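Local coordinates for protein Fc fragment of IgE receptor II (Bos taurus, PDB 6PWS) that binds mannose-type sugar through a calcium-dependent C-type lectin domain and probably also serves as a receptor for IgE, at residues T8-W13 with K18-F23; K28-A33 with R70-E75; C105-G110 with N115-G120. All coordinates share one frame; numbering follows the deposited sequence. Where two conformers were deposited one is given.

Contact 1. Residues T8-W13 with K18-F23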
loop_
_atom_site.group_PDB
_atom_site.type_symbol
_atom_site.label_atom_id
_atom_site.label_comp_id
_atom_site.label_asym_id
_atom_site.label_seq_id
_atom_site.Cartn_x
_atom_site.Cartn_y
_atom_site.Cartn_z
ATOM N N THR A 8 1.009 12.178 -16.984
ATOM C CA THR A 8 -0.003 11.338 -17.606
ATOM C C THR A 8 -0.110 10.011 -16.870
ATOM O O THR A 8 0.899 9.425 -16.459
ATOM C CB THR A 8 0.341 11.111 -19.078
ATOM O OG1 THR A 8 0.242 12.357 -19.775
ATOM C CG2 THR A 8 -0.604 10.108 -19.715
ATOM N N CYS A 9 -1.341 9.553 -16.694
ATOM C CA CYS A 9 -1.646 8.295 -16.038
ATOM C C CYS A 9 -2.590 7.492 -16.913
ATOM O O CYS A 9 -3.319 8.055 -17.739
ATOM C CB CYS A 9 -2.310 8.559 -14.680
ATOM S SG CYS A 9 -1.245 9.399 -13.485
ATOM N N PRO A 10 -2.614 6.168 -16.749
ATOM C CA PRO A 10 -3.598 5.365 -17.477
ATOM C C PRO A 10 -5.012 5.748 -17.065
ATOM O O PRO A 10 -5.253 6.327 -15.999
ATOM C CB PRO A 10 -3.262 3.923 -17.068
ATOM C CG PRO A 10 -1.886 3.979 -16.483
ATOM C CD PRO A 10 -1.770 5.338 -15.871
ATOM N N GLU A 11 -5.961 5.433 -17.942
ATOM C CA GLU A 11 -7.364 5.653 -17.632
ATOM C C GLU A 11 -7.700 5.003 -16.295
ATOM O O GLU A 11 -7.284 3.877 -16.012
ATOM C CB GLU A 11 -8.229 5.053 -18.740
ATOM C CG GLU A 11 -9.707 5.363 -18.604
ATOM C CD GLU A 11 -10.534 4.757 -19.718
ATOM O OE1 GLU A 11 -9.941 4.267 -20.703
ATOM O OE2 GLU A 11 -11.779 4.771 -19.606
ATOM N N ALA A 12 -8.444 5.730 -15.466
ATOM C CA ALA A 12 -8.934 5.315 -14.157
ATOM C C ALA A 12 -7.912 5.537 -13.038
ATOM O O ALA A 12 -8.279 5.410 -11.870
ATOM C CB ALA A 12 -9.453 3.864 -14.114
ATOM N N TRP A 13 -6.670 5.887 -13.350
ATOM C CA TRP A 13 -5.650 6.181 -12.352
ATOM C C TRP A 13 -5.626 7.680 -12.047
ATOM O O TRP A 13 -6.116 8.500 -12.827
ATOM C CB TRP A 13 -4.280 5.735 -12.862
ATOM C CG TRP A 13 -4.105 4.252 -13.026
ATOM C CD1 TRP A 13 -4.782 3.430 -13.873
ATOM C CD2 TRP A 13 -3.147 3.429 -12.348
ATOM N NE1 TRP A 13 -4.320 2.141 -13.759
ATOM C CE2 TRP A 13 -3.315 2.115 -12.824
ATOM C CE3 TRP A 13 -2.176 3.674 -11.369
ATOM C CZ2 TRP A 13 -2.539 1.048 -12.355
ATOM C CZ3 TRP A 13 -1.414 2.619 -10.901
ATOM C CH2 TRP A 13 -1.597 1.324 -11.398
ATOM N N LYS A 18 4.416 13.081 -9.669
ATOM C CA LYS A 18 5.260 12.228 -10.502
ATOM C C LYS A 18 4.778 10.786 -10.543
ATOM O O LYS A 18 5.413 9.965 -11.222
ATOM C CB LYS A 18 6.736 12.230 -10.080
ATOM C CG LYS A 18 7.285 13.598 -9.812
ATOM C CD LYS A 18 8.502 13.481 -8.939
ATOM C CE LYS A 18 9.358 14.704 -9.050
ATOM N NZ LYS A 18 8.846 15.904 -8.342
ATOM N N LYS A 19 3.704 10.446 -9.841
ATOM C CA LYS A 19 3.219 9.080 -9.784
ATOM C C LYS A 19 1.732 9.047 -10.104
ATOM O O LYS A 19 1.039 10.068 -10.096
ATOM C CB LYS A 19 3.519 8.445 -8.411
ATOM C CG LYS A 19 5.010 8.173 -8.205
ATOM C CD LYS A 19 5.348 7.682 -6.796
ATOM C CE LYS A 19 4.668 6.360 -6.466
ATOM N NZ LYS A 19 5.120 5.828 -5.147
ATOM N N CYS A 20 1.265 7.838 -10.390
ATOM C CA CYS A 20 -0.129 7.537 -10.659
ATOM C C CYS A 20 -0.584 6.480 -9.669
ATOM O O CYS A 20 0.175 5.555 -9.360
ATOM C CB CYS A 20 -0.276 6.971 -12.069
ATOM S SG CYS A 20 0.309 8.092 -13.358
ATOM N N TYR A 21 -1.837 6.595 -9.225
ATOM C CA TYR A 21 -2.366 5.755 -8.160
ATOM C C TYR A 21 -3.691 5.140 -8.577
ATOM O O TYR A 21 -4.531 5.798 -9.206
ATOM C CB TYR A 21 -2.524 6.569 -6.862
ATOM C CG TYR A 21 -1.216 7.170 -6.392
ATOM C CD1 TYR A 21 -0.759 8.372 -6.907
ATOM C CD2 TYR A 21 -0.429 6.525 -5.446
ATOM C CE1 TYR A 21 0.451 8.920 -6.494
ATOM C CE2 TYR A 21 0.779 7.070 -5.016
ATOM C CZ TYR A 21 1.210 8.270 -5.542
ATOM O OH TYR A 21 2.388 8.865 -5.140
ATOM N N TYR A 22 -3.878 3.884 -8.185
ATOM C CA TYR A 22 -5.090 3.130 -8.480
ATOM C C TYR A 22 -5.727 2.736 -7.158
ATOM O O TYR A 22 -5.100 2.044 -6.346
ATOM C CB TYR A 22 -4.761 1.873 -9.281
ATOM C CG TYR A 22 -5.989 1.222 -9.868
ATOM C CD1 TYR A 22 -6.667 0.203 -9.210
ATOM C CD2 TYR A 22 -6.485 1.650 -11.084
ATOM C CE1 TYR A 22 -7.802 -0.373 -9.770
ATOM C CE2 TYR A 22 -7.598 1.078 -11.653
ATOM C CZ TYR A 22 -8.253 0.074 -10.999
ATOM O OH TYR A 22 -9.374 -0.467 -11.592
ATOM N N PHE A 23 -6.952 3.189 -6.930
ATOM C CA PHE A 23 -7.687 2.889 -5.701
ATOM C C PHE A 23 -8.582 1.682 -5.967
ATOM O O PHE A 23 -9.749 1.811 -6.342
ATOM C CB PHE A 23 -8.449 4.112 -5.199
ATOM C CG PHE A 23 -7.541 5.231 -4.785
ATOM C CD1 PHE A 23 -7.066 5.292 -3.484
ATOM C CD2 PHE A 23 -7.105 6.177 -5.700
ATOM C CE1 PHE A 23 -6.184 6.288 -3.100
ATOM C CE2 PHE A 23 -6.232 7.179 -5.312
ATOM C CZ PHE A 23 -5.769 7.232 -4.013
HETATM O O HOH W 1 -8.388 3.933 -9.431
#
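Trp13 lies across Tyr22 at the base of the N-terminal beta hairpin, formed by strands 14-16 and 19-25, that marks the long form of the C-type lectin domain. The CB of Tyr22 stands over the six-membered ring of Trp13, 3.6 Å from its centroid and almost on the ring normal, a CH-pi contact. Because CG of Tyr22 is anti to its own backbone N (chi1 -167°), the phenol ring continues toward the pyrrole side of the indole, where its CD2 comes within 3.5 Å of Trp13 NE1. The two rings are inclined at 53°, and the methyl CB of Ala12 touches Tyr22 CE2 at 4.2 Å. Trp13 CE3 meets Cys20 O at the indole edge, 3.6 Å apart and near the ring plane, while CG of Pro10 sits toward the rim of the opposite indole face. Pro10 to Trp13 form a type II turn closed by a hydrogen bond from Trp13 N to Pro10 O, which brings the chain round to present the indole. From the rest of the fold, Leu40, Cys128 and Arg130 also pack on Trp13. A water bridges the segments, donating to Ala12 O and accepting from Phe23 N. The N-terminal arm is fixed covalently to strand 19-25 by the disulfide between Cys9 SG and Cys20 SG, 2.0 Å long, with a CB-SG-SG-CB torsion of -87°.

Contact 2. Residues K28-A33 with R70-E75. With CA (calcium ion), chain C.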
loop_
_atom_site.group_PDB
_atom_site.type_symbol
_atom_site.label_atom_id
_atom_site.label_comp_id
_atom_site.label_asym_id
_atom_site.label_seq_id
_atom_site.Cartn_x
_atom_site.Cartn_y
_atom_site.Cartn_z
ATOM N N LYS A 28 -9.727 -8.816 -1.333
ATOM C CA LYS A 28 -8.510 -9.498 -1.751
ATOM C C LYS A 28 -7.583 -9.693 -0.562
ATOM O O LYS A 28 -7.435 -8.792 0.265
ATOM C CB LYS A 28 -7.773 -8.705 -2.829
ATOM C CG LYS A 28 -8.572 -8.633 -4.121
ATOM C CD LYS A 28 -7.770 -8.123 -5.295
ATOM C CE LYS A 28 -8.637 -7.875 -6.505
ATOM N NZ LYS A 28 -9.231 -9.120 -7.056
ATOM N N LYS A 29 -6.947 -10.862 -0.509
ATOM C CA LYS A 29 -5.805 -11.092 0.365
ATOM C C LYS A 29 -4.606 -10.320 -0.189
ATOM O O LYS A 29 -4.603 -9.885 -1.339
ATOM C CB LYS A 29 -5.501 -12.589 0.423
ATOM C CG LYS A 29 -6.666 -13.432 0.915
ATOM C CD LYS A 29 -6.344 -14.919 0.916
ATOM C CE LYS A 29 -7.540 -15.747 1.362
ATOM N NZ LYS A 29 -7.246 -17.197 1.370
ATOM N N TRP A 30 -3.548 -10.158 0.617
ATOM C CA TRP A 30 -2.436 -9.306 0.180
ATOM C C TRP A 30 -1.827 -9.801 -1.137
ATOM O O TRP A 30 -1.591 -9.009 -2.054
ATOM C CB TRP A 30 -1.369 -9.192 1.267
ATOM C CG TRP A 30 -0.257 -8.233 0.945
ATOM C CD1 TRP A 30 -0.255 -6.886 1.162
ATOM C CD2 TRP A 30 1.023 -8.539 0.358
ATOM N NE1 TRP A 30 0.933 -6.337 0.768
ATOM C CE2 TRP A 30 1.736 -7.324 0.261
ATOM C CE3 TRP A 30 1.644 -9.717 -0.082
ATOM C CZ2 TRP A 30 3.030 -7.254 -0.247
ATOM C CZ3 TRP A 30 2.928 -9.641 -0.592
ATOM C CH2 TRP A 30 3.607 -8.416 -0.667
ATOM N N ILE A 31 -1.579 -11.113 -1.263
ATOM C CA ILE A 31 -0.957 -11.632 -2.482
ATOM C C ILE A 31 -1.882 -11.441 -3.680
ATOM O O ILE A 31 -1.427 -11.177 -4.801
ATOM C CB ILE A 31 -0.544 -13.104 -2.300
ATOM C CG1 ILE A 31 0.124 -13.635 -3.572
ATOM C CG2 ILE A 31 -1.757 -13.982 -1.960
ATOM C CD1 ILE A 31 0.810 -14.975 -3.400
ATOM N N GLN A 32 -3.193 -11.578 -3.472
ATOM C CA GLN A 32 -4.136 -11.335 -4.554
ATOM C C GLN A 32 -4.097 -9.878 -4.992
ATOM O O GLN A 32 -4.184 -9.571 -6.188
ATOM C CB GLN A 32 -5.550 -11.723 -4.127
ATOM C CG GLN A 32 -5.763 -13.212 -3.905
ATOM C CD GLN A 32 -7.147 -13.528 -3.369
ATOM O OE1 GLN A 32 -7.630 -12.885 -2.442
ATOM N NE2 GLN A 32 -7.796 -14.526 -3.953
ATOM N N ALA A 33 -3.951 -8.964 -4.032
ATOM C CA ALA A 33 -3.825 -7.549 -4.358
ATOM C C ALA A 33 -2.516 -7.270 -5.092
ATOM O O ALA A 33 -2.485 -6.455 -6.024
ATOM C CB ALA A 33 -3.960 -6.708 -3.085
ATOM N N ARG A 70 5.851 -5.292 3.284
ATOM C CA ARG A 70 5.731 -6.618 3.881
ATOM C C ARG A 70 7.051 -6.994 4.543
ATOM O O ARG A 70 8.110 -6.504 4.152
ATOM C CB ARG A 70 5.331 -7.674 2.832
ATOM C CG ARG A 70 6.430 -8.157 1.884
ATOM C CD ARG A 70 6.972 -7.114 0.891
ATOM N NE ARG A 70 7.970 -7.732 0.008
ATOM C CZ ARG A 70 8.624 -7.123 -0.990
ATOM N NH1 ARG A 70 8.384 -5.841 -1.255
ATOM N NH2 ARG A 70 9.525 -7.793 -1.710
ATOM N N ASP A 71 6.972 -7.902 5.530
ATOM C CA ASP A 71 8.150 -8.507 6.151
ATOM C C ASP A 71 8.096 -10.034 6.077
ATOM O O ASP A 71 8.584 -10.730 6.969
ATOM C CB ASP A 71 8.430 -8.035 7.581
ATOM C CG ASP A 71 7.450 -8.551 8.630
ATOM O OD1 ASP A 71 6.302 -8.895 8.305
ATOM O OD2 ASP A 71 7.847 -8.577 9.824
ATOM N N LEU A 72 7.536 -10.556 4.992
ATOM C CA LEU A 72 7.457 -12.001 4.785
ATOM C C LEU A 72 8.822 -12.694 4.791
ATOM O O LEU A 72 8.954 -13.797 5.335
ATOM C CB LEU A 72 6.736 -12.293 3.468
ATOM C CG LEU A 72 5.217 -12.158 3.530
ATOM C CD1 LEU A 72 4.611 -11.957 2.149
ATOM C CD2 LEU A 72 4.630 -13.390 4.211
ATOM N N ASP A 73 9.830 -12.122 4.135
ATOM C CA ASP A 73 11.071 -12.872 3.918
ATOM C C ASP A 73 11.922 -12.971 5.178
ATOM O O ASP A 73 12.449 -14.042 5.500
ATOM C CB ASP A 73 11.875 -12.255 2.778
ATOM C CG ASP A 73 11.247 -12.498 1.420
ATOM O OD1 ASP A 73 10.382 -13.401 1.304
ATOM O OD2 ASP A 73 11.619 -11.770 0.474
ATOM N N ILE A 74 12.095 -11.865 5.881
ATOM C CA ILE A 74 12.768 -11.859 7.174
ATOM C C ILE A 74 11.879 -11.065 8.116
ATOM O O ILE A 74 11.620 -9.879 7.875
ATOM C CB ILE A 74 14.182 -11.253 7.129
ATOM C CG1 ILE A 74 15.123 -12.101 6.273
ATOM C CG2 ILE A 74 14.742 -11.118 8.556
ATOM C CD1 ILE A 74 16.489 -11.480 6.075
ATOM N N GLU A 75 11.419 -11.711 9.181
ATOM C CA GLU A 75 10.562 -11.055 10.149
ATOM C C GLU A 75 11.226 -9.784 10.655
ATOM O O GLU A 75 12.407 -9.775 11.014
ATOM C CB GLU A 75 10.270 -12.009 11.303
ATOM C CG GLU A 75 9.417 -11.416 12.418
ATOM C CD GLU A 75 8.080 -10.853 11.938
ATOM O OE1 GLU A 75 7.518 -11.380 10.958
ATOM O OE2 GLU A 75 7.581 -9.877 12.554
HETATM CA CA CA C . 5.813 -9.650 10.730
HETATM O O HOH W 2 5.497 -7.530 11.731
#
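Trp30, in the first turn of helix 30-39, and Arg70, at the end of strand 69-70, bring their backbones no nearer than 9.4 Å between CA atoms, which leaves the contact to side chains. The indole leaves the helix with CG anti to the backbone N (chi1 -175°) and reaches across with the far corner of its benzo ring. There CH2 meets CG of Arg70 at 3.8 Å, and CB and CD of the arginine lie almost as near, making an aliphatic contact. The guanidinium plane is turned 35° from the indole plane. Trp30 CZ3 touches Leu72 CD1 at 4.0 Å, the two side chains running past each other in opposite directions. NE1 of Trp30 is hydrogen-bonded to Ile67 O, and Trp66 packs with the indole edge-to-face. Lys29 is the N-cap residue of the helix; its N gives a nearly straight hydrogen bond to a lone pair of Gln32 OE1 (2.9 Å, 169°), in the carbonyl plane. Beyond the apolar patch, the loop turns Asp71 and Glu75 to a calcium ion. Each binds with both carboxylate oxygens, for example Asp71 OD2 at 2.5 Å, and a water, Asp98, Glu103 and Asn104 complete the site. The calcium charge probably offsets the repulsion between the two carboxylates and fixes the loop's shape, while Leu72 and the Arg70 methylenes add a modest apolar contact with Trp30.

Contact 3. Residues C105-G110 with N115-G120. With CA (calcium ion), chain B; MMA (methyl alpha-D-mannopyranoside), chain D.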
loop_
_atom_site.group_PDB
_atom_site.type_symbol
_atom_site.label_atom_id
_atom_site.label_comp_id
_atom_site.label_asym_id
_atom_site.label_seq_id
_atom_site.Cartn_x
_atom_site.Cartn_y
_atom_site.Cartn_z
ATOM N N CYS A 105 2.078 -8.525 6.359
ATOM C CA CYS A 105 1.639 -7.702 5.235
ATOM C C CYS A 105 1.029 -6.426 5.796
ATOM O O CYS A 105 0.260 -6.480 6.755
ATOM C CB CYS A 105 0.598 -8.460 4.413
ATOM S SG CYS A 105 1.288 -9.924 3.561
ATOM N N VAL A 106 1.336 -5.277 5.199
ATOM C CA VAL A 106 0.916 -4.001 5.773
ATOM C C VAL A 106 -0.292 -3.429 5.047
ATOM O O VAL A 106 -0.393 -3.463 3.812
ATOM C CB VAL A 106 2.086 -3.000 5.815
ATOM C CG1 VAL A 106 1.669 -1.686 6.472
ATOM C CG2 VAL A 106 3.269 -3.603 6.559
ATOM N N MET A 107 -1.205 -2.882 5.848
ATOM C CA MET A 107 -2.400 -2.194 5.398
ATOM C C MET A 107 -2.433 -0.783 5.972
ATOM O O MET A 107 -1.802 -0.491 6.996
ATOM C CB MET A 107 -3.670 -2.932 5.867
ATOM C CG MET A 107 -3.852 -2.895 7.389
ATOM S SD MET A 107 -5.244 -3.850 8.019
ATOM C CE MET A 107 -6.617 -2.877 7.401
ATOM N N MET A 108 -3.193 0.086 5.302
ATOM C CA MET A 108 -3.671 1.321 5.905
ATOM C C MET A 108 -5.000 1.040 6.597
ATOM O O MET A 108 -5.901 0.419 6.017
ATOM C CB MET A 108 -3.906 2.420 4.872
ATOM C CG MET A 108 -2.657 3.098 4.370
ATOM S SD MET A 108 -3.001 4.532 3.304
ATOM C CE MET A 108 -3.599 3.726 1.811
ATOM N N LEU A 109 -5.125 1.508 7.835
ATOM C CA LEU A 109 -6.416 1.612 8.496
ATOM C C LEU A 109 -7.265 2.665 7.778
ATOM O O LEU A 109 -6.809 3.348 6.863
ATOM C CB LEU A 109 -6.211 1.965 9.966
ATOM C CG LEU A 109 -5.346 0.992 10.768
ATOM C CD1 LEU A 109 -5.112 1.550 12.163
ATOM C CD2 LEU A 109 -5.988 -0.392 10.840
ATOM N N GLY A 110 -8.519 2.825 8.208
ATOM C CA GLY A 110 -9.368 3.848 7.614
ATOM C C GLY A 110 -8.832 5.260 7.762
ATOM O O GLY A 110 -9.183 6.138 6.967
ATOM N N ASN A 115 -0.830 -0.546 9.700
ATOM C CA ASN A 115 -0.920 -1.678 10.607
ATOM C C ASN A 115 -0.415 -2.919 9.877
ATOM O O ASN A 115 -0.825 -3.171 8.742
ATOM C CB ASN A 115 -2.381 -1.906 11.022
ATOM C CG ASN A 115 -2.550 -3.164 11.825
ATOM O OD1 ASN A 115 -1.766 -3.420 12.745
ATOM N ND2 ASN A 115 -3.543 -3.968 11.485
ATOM N N ASP A 116 0.452 -3.704 10.519
ATOM C CA ASP A 116 0.727 -5.045 10.013
ATOM C C ASP A 116 -0.462 -5.955 10.306
ATOM O O ASP A 116 -1.047 -5.917 11.396
ATOM C CB ASP A 116 2.064 -5.618 10.535
ATOM C CG ASP A 116 2.158 -5.768 12.049
ATOM O OD1 ASP A 116 1.407 -5.088 12.785
ATOM O OD2 ASP A 116 3.044 -6.544 12.467
ATOM N N ALA A 117 -0.832 -6.758 9.310
ATOM C CA ALA A 117 -2.009 -7.610 9.390
ATOM C C ALA A 117 -1.686 -9.010 8.890
ATOM O O ALA A 117 -0.676 -9.259 8.226
ATOM C CB ALA A 117 -3.152 -7.005 8.566
ATOM N N PHE A 118 -2.588 -9.934 9.219
ATOM C CA PHE A 118 -2.518 -11.275 8.659
ATOM C C PHE A 118 -2.600 -11.192 7.139
ATOM O O PHE A 118 -3.545 -10.613 6.589
ATOM C CB PHE A 118 -3.687 -12.096 9.216
ATOM C CG PHE A 118 -3.840 -13.456 8.589
ATOM C CD1 PHE A 118 -2.755 -14.300 8.452
ATOM C CD2 PHE A 118 -5.075 -13.893 8.142
ATOM C CE1 PHE A 118 -2.899 -15.542 7.877
ATOM C CE2 PHE A 118 -5.220 -15.156 7.567
ATOM C CZ PHE A 118 -4.129 -15.958 7.439
ATOM N N CYS A 119 -1.622 -11.792 6.452
ATOM C CA CYS A 119 -1.556 -11.695 4.995
ATOM C C CYS A 119 -2.788 -12.293 4.314
ATOM O O CYS A 119 -3.088 -11.913 3.175
ATOM C CB CYS A 119 -0.274 -12.353 4.479
ATOM S SG CYS A 119 1.244 -11.454 4.926
ATOM N N GLY A 120 -3.514 -13.198 4.976
ATOM C CA GLY A 120 -4.736 -13.772 4.436
ATOM C C GLY A 120 -6.017 -13.004 4.696
ATOM O O GLY A 120 -7.096 -13.483 4.334
HETATM CA CA CA B . -0.721 -5.376 13.789
HETATM C C1 MMA D . -5.909 -6.797 15.930
HETATM C C2 MMA D . -5.213 -6.730 14.579
HETATM C C3 MMA D . -3.783 -6.411 14.806
HETATM C C4 MMA D . -3.616 -5.095 15.510
HETATM C C5 MMA D . -4.399 -5.067 16.821
HETATM C C6 MMA D . -4.402 -3.678 17.388
HETATM C C7 MMA D . -5.662 -7.962 17.980
HETATM O O1 MMA D . -5.285 -7.787 16.633
HETATM O O2 MMA D . -5.789 -5.722 13.730
HETATM O O3 MMA D . -3.081 -6.317 13.548
HETATM O O4 MMA D . -2.220 -4.901 15.723
HETATM O O5 MMA D . -5.801 -5.478 16.631
HETATM O O6 MMA D . -5.148 -3.671 18.575
#
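Leu109 lays its CD2 methyl against CB of Asn115, 3.9 Å away, the two side chains crossing at a slant. Met107, modelled in two conformers and so less certain, also runs beside Asn115 and points the same way. Between the strands the ladder is antiparallel. Met107 and Asn115 form a hydrogen-bonded pair with two bonds, and the one from Met107 N to Asn115 O (2.9 Å) is nearly straight at 177°. Val106 and Asp116 are the non-hydrogen-bonded pair. Farther along, Ala117 N donates to Cys105 O at 2.8 Å, but the return bond from Cys105 N to Ala117 O is weak at 3.4 Å, where the second strand ends. A disulfide takes over here, joining Cys105 SG to Cys119 SG. Asp116 grips the calcium ion twice, through its backbone O and through OD1 (2.4 Å). Its CG sits between the backbone N and the carbonyl carbon (chi1 61°), which folds the carboxylate back toward the metal, and OD2 accepts a hydrogen bond from Asp98 N. Asn115 is a neighbouring ligand. The mannoside adds its vicinal O3 and O4, with O3 at 2.5 Å from the calcium; Glu95, Asn97 and Glu103 supply the rest of the shell. With them, this Asn-Asp pair of the WND motif forms the primary sugar-binding site of C-type lectins, and the Glu-Pro-Asn sequence around Pro96 is the one associated with mannose-type ligands.

In the fold
From the N terminus, contact 1 closes a short loop, pinning the arm ahead of strand 14-16 onto strand 19-25, beside the Cys6–Cys134 disulfide that joins the chain ends. Contact 2 then closes a 36-residue excursion that includes helix 50-59 and strand 65-67, bringing the start of helix 30-39 to the calcium-binding loop after strand 69-70. Contact 3 closes the tight hairpin of strands 105-108 and 114-117. The three follow in series, without nesting or crossing. Contacts 2 and 3 touch, with a probable hydrogen bond from Trp30 N to Cys119 O; contact 1 lies about 23 Å from both, between centres. It reaches the same sheet as contact 3, linked through strand 123-131 and strand 65-67.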